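Local coordinates for NTF2-like protein of unknown function (Prochlorococcus marinus, PDB 3HZP) that is of unknown function but adopts the NTF2-like fold and pairs with a second copy of itself through its curved beta sheet, at residues D96-I104 against W116-M126. Residues are numbered along the deposited sequence; the frame is centred on the assembly and turned at random. Where two conformers were deposited one is given.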
loop_
_atom_site.group_PDB
_atom_site.type_symbol
_atom_site.label_atom_id
_atom_site.label_comp_id
_atom_site.label_asym_id
_atom_site.label_seq_id
_atom_site.Cartn_x
_atom_site.Cartn_y
_atom_site.Cartn_z
ATOM N N ASP A 96 20.904 3.256 4.006
ATOM C CA ASP A 96 20.035 4.043 3.159
ATOM C C ASP A 96 18.748 3.224 2.999
ATOM O O ASP A 96 18.781 1.978 3.033
ATOM C CB ASP A 96 20.658 4.287 1.780
ATOM C CG ASP A 96 21.871 5.226 1.822
ATOM O OD1 ASP A 96 21.881 6.165 2.616
ATOM O OD2 ASP A 96 22.809 5.018 1.029
ATOM N N ASP A 97 17.631 3.914 2.832
ATOM C CA ASP A 97 16.344 3.264 2.713
ATOM C C ASP A 97 15.542 4.049 1.682
ATOM O O ASP A 97 15.410 5.284 1.776
ATOM C CB ASP A 97 15.654 3.308 4.084
ATOM C CG ASP A 97 14.374 2.534 4.136
ATOM O OD1 ASP A 97 14.340 1.343 3.780
ATOM O OD2 ASP A 97 13.392 3.134 4.615
ATOM N N LEU A 98 14.969 3.342 0.720
ATOM C CA LEU A 98 14.272 3.967 -0.390
ATOM C C LEU A 98 13.030 3.178 -0.784
ATOM O O LEU A 98 13.022 2.553 -1.862
ATOM C CB LEU A 98 15.235 4.094 -1.581
ATOM C CG LEU A 98 14.809 5.070 -2.643
ATOM C CD1 LEU A 98 14.922 6.528 -2.145
ATOM C CD2 LEU A 98 15.705 4.849 -3.881
ATOM N N PRO A 99 12.016 3.116 0.094
ATOM C CA PRO A 99 10.775 2.402 -0.250
ATOM C C PRO A 99 9.821 3.252 -1.107
ATOM O O PRO A 99 9.838 4.497 -1.099
ATOM C CB PRO A 99 10.120 2.161 1.091
ATOM C CG PRO A 99 10.576 3.345 1.919
ATOM C CD PRO A 99 11.970 3.578 1.486
ATOM N N THR A 100 8.909 2.546 -1.755
ATOM C CA THR A 100 7.642 3.093 -2.227
ATOM C C THR A 100 6.597 2.998 -1.125
ATOM O O THR A 100 6.452 1.936 -0.485
ATOM C CB THR A 100 7.119 2.297 -3.436
ATOM O OG1 THR A 100 8.077 2.407 -4.498
ATOM C CG2 THR A 100 5.744 2.827 -3.936
ATOM N N VAL A 101 5.906 4.114 -0.899
ATOM C CA VAL A 101 4.890 4.211 0.133
ATOM C C VAL A 101 3.557 4.652 -0.418
ATOM O O VAL A 101 3.490 5.636 -1.162
ATOM C CB VAL A 101 5.328 5.243 1.215
ATOM C CG1 VAL A 101 4.329 5.298 2.327
ATOM C CG2 VAL A 101 6.750 4.926 1.708
ATOM N N THR A 102 2.504 3.898 -0.113
ATOM C CA THR A 102 1.118 4.266 -0.432
ATOM C C THR A 102 0.502 4.787 0.850
ATOM O O THR A 102 0.479 4.080 1.871
ATOM C CB THR A 102 0.323 3.081 -0.941
ATOM O OG1 THR A 102 0.877 2.621 -2.167
ATOM C CG2 THR A 102 -1.160 3.454 -1.127
ATOM N N SER A 103 0.052 6.042 0.839
ATOM C CA SER A 103 -0.594 6.652 2.012
ATOM C C SER A 103 -1.986 7.103 1.638
ATOM O O SER A 103 -2.229 7.530 0.493
ATOM C CB SER A 103 0.247 7.792 2.562
ATOM O OG SER A 103 0.327 8.928 1.661
ATOM N N ILE A 104 -2.902 7.026 2.591
ATOM C CA ILE A 104 -4.268 7.471 2.429
ATOM C C ILE A 104 -4.559 8.455 3.564
ATOM O O ILE A 104 -4.095 8.248 4.694
ATOM C CB ILE A 104 -5.259 6.317 2.490
ATOM C CG1 ILE A 104 -4.887 5.232 1.482
ATOM C CG2 ILE A 104 -6.680 6.809 2.384
ATOM C CD1 ILE A 104 -4.955 5.699 0.094
ATOM N N TRP A 116 -3.861 5.648 6.595
ATOM C CA TRP A 116 -3.294 4.340 6.218
ATOM C C TRP A 116 -1.948 4.575 5.582
ATOM O O TRP A 116 -1.734 5.548 4.869
ATOM C CB TRP A 116 -4.194 3.602 5.224
ATOM C CG TRP A 116 -3.856 2.197 5.084
ATOM C CD1 TRP A 116 -3.176 1.612 4.053
ATOM C CD2 TRP A 116 -4.199 1.147 5.987
ATOM N NE1 TRP A 116 -3.036 0.262 4.292
ATOM C CE2 TRP A 116 -3.651 -0.053 5.461
ATOM C CE3 TRP A 116 -4.903 1.102 7.184
ATOM C CZ2 TRP A 116 -3.792 -1.259 6.097
ATOM C CZ3 TRP A 116 -5.056 -0.119 7.819
ATOM C CH2 TRP A 116 -4.502 -1.281 7.254
HETATM N N MSE A 117 -1.009 3.670 5.806
HETATM C CA MSE A 117 0.277 3.728 5.111
HETATM C C MSE A 117 0.868 2.312 4.981
HETATM O O MSE A 117 0.952 1.607 5.981
HETATM C CB MSE A 117 1.257 4.619 5.860
HETATM C CG MSE A 117 2.621 4.767 5.185
HETATM SE SE MSE A 117 3.839 5.986 6.082
HETATM C CE MSE A 117 2.834 7.618 5.665
ATOM N N GLN A 118 1.264 1.944 3.760
ATOM C CA GLN A 118 1.984 0.717 3.499
ATOM C C GLN A 118 3.271 1.055 2.791
ATOM O O GLN A 118 3.277 1.808 1.817
ATOM C CB GLN A 118 1.134 -0.254 2.653
ATOM C CG GLN A 118 1.868 -1.561 2.297
ATOM C CD GLN A 118 0.990 -2.714 1.878
ATOM O OE1 GLN A 118 -0.239 -2.614 1.903
ATOM N NE2 GLN A 118 1.601 -3.834 1.550
ATOM N N ARG A 119 4.358 0.460 3.250
ATOM C CA ARG A 119 5.663 0.638 2.640
ATOM C C ARG A 119 6.252 -0.645 2.105
ATOM O O ARG A 119 6.017 -1.725 2.642
ATOM C CB ARG A 119 6.679 1.284 3.593
ATOM C CG ARG A 119 7.030 0.471 4.819
ATOM C CD ARG A 119 8.381 0.876 5.408
ATOM N NE ARG A 119 9.464 0.438 4.557
ATOM C CZ ARG A 119 10.709 0.883 4.611
ATOM N NH1 ARG A 119 11.063 1.783 5.512
ATOM N NH2 ARG A 119 11.605 0.428 3.758
ATOM N N SER A 120 7.091 -0.497 1.087
ATOM C CA SER A 120 7.805 -1.607 0.479
ATOM C C SER A 120 9.151 -1.815 1.177
ATOM O O SER A 120 9.528 -1.046 2.048
ATOM C CB SER A 120 8.042 -1.352 -1.011
ATOM O OG SER A 120 9.021 -0.320 -1.225
ATOM N N SER A 121 9.902 -2.803 0.718
ATOM C CA SER A 121 11.310 -2.877 1.059
ATOM C C SER A 121 12.030 -1.601 0.560
ATOM O O SER A 121 11.531 -0.807 -0.273
ATOM C CB SER A 121 11.903 -4.183 0.506
ATOM O OG SER A 121 11.378 -5.323 1.192
ATOM N N GLY A 122 13.209 -1.363 1.122
ATOM C CA GLY A 122 13.882 -0.096 0.890
ATOM C C GLY A 122 14.917 -0.025 -0.203
ATOM O O GLY A 122 15.754 0.874 -0.159
ATOM N N GLN A 123 14.837 -0.899 -1.195
ATOM C CA GLN A 123 15.798 -0.899 -2.322
ATOM C C GLN A 123 15.095 -0.754 -3.675
ATOM O O GLN A 123 15.411 -1.441 -4.635
ATOM C CB GLN A 123 16.659 -2.170 -2.277
ATOM C CG GLN A 123 17.450 -2.327 -0.949
ATOM C CD GLN A 123 16.591 -2.812 0.244
ATOM O OE1 GLN A 123 15.755 -3.716 0.111
ATOM N NE2 GLN A 123 16.793 -2.200 1.410
ATOM N N SER A 124 14.091 0.109 -3.717
ATOM C CA SER A 124 13.356 0.333 -4.960
ATOM C C SER A 124 14.240 0.975 -6.034
ATOM O O SER A 124 15.252 1.638 -5.746
ATOM C CB SER A 124 12.105 1.185 -4.719
ATOM O OG SER A 124 12.397 2.558 -4.491
ATOM N N ASP A 125 13.812 0.800 -7.277
ATOM C CA ASP A 125 14.532 1.293 -8.453
ATOM C C ASP A 125 13.779 2.510 -8.991
ATOM O O ASP A 125 12.755 2.378 -9.649
ATOM C CB ASP A 125 14.574 0.225 -9.513
ATOM C CG ASP A 125 15.337 0.666 -10.757
ATOM O OD1 ASP A 125 15.757 1.847 -10.853
ATOM O OD2 ASP A 125 15.489 -0.191 -11.640
HETATM N N MSE A 126 14.317 3.690 -8.697
HETATM C CA MSE A 126 13.723 4.960 -9.102
HETATM C C MSE A 126 13.507 5.064 -10.586
HETATM O O MSE A 126 12.564 5.724 -11.044
HETATM C CB MSE A 126 14.640 6.107 -8.689
HETATM C CG MSE A 126 14.732 6.255 -7.218
HETATM SE SE MSE A 126 12.929 6.178 -6.452
HETATM C CE MSE A 126 12.237 7.702 -7.292
HETATM O O HOH W 1 10.178 4.067 -5.047
#
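Trp116 and Ile104 face each other through their CB atoms, a hydrogen-bonded pair in the antiparallel hairpin of strands 93-108 and 111-119; the indole bonds Thr102 of the second subunit. On the opposite face, Met117, a selenomethionine, packs CG against Val101 CG1, its unbranched chain touching Leu12 and Phe15 of helix 4-15. Gln118 pairs with Thr102, and both polar ends serve the dimer interface, each bonding the other's counterpart in the second subunit.

Arg119 runs on ahead of its strand, its chain bent at chi3 (-72°), and grips Asp97 end-on: NH2 meets OD1 at 2.9 Å, nearly straight (177°), while NH1 holds OD2, both oxygens using syn lone pairs. NE and NH2 also clasp Ser120 O, and Pro99 CG lies 3.6 Å above the guanidinium plane. A leucine in place of Arg119 would probably leave the Asp97 carboxylate without its charge mate and Ser120 O without two donors.

At Pro99, which has no N-H, pairing lapses; Ser120 OG accepts from Thr100 N (2.9 Å) and donates to Ser121 O. Gly122 lets Asp97 OD1 approach its CA; a CB would clash. Ser124 OG and N converge on Leu98 O from opposite faces, and a water links that hydroxyl to Thr100 OG1, which also bonds Gly40 O of the second subunit. Where the regular ladder ends, polar and ionic side-chain bonds thus supplement the few backbone ones.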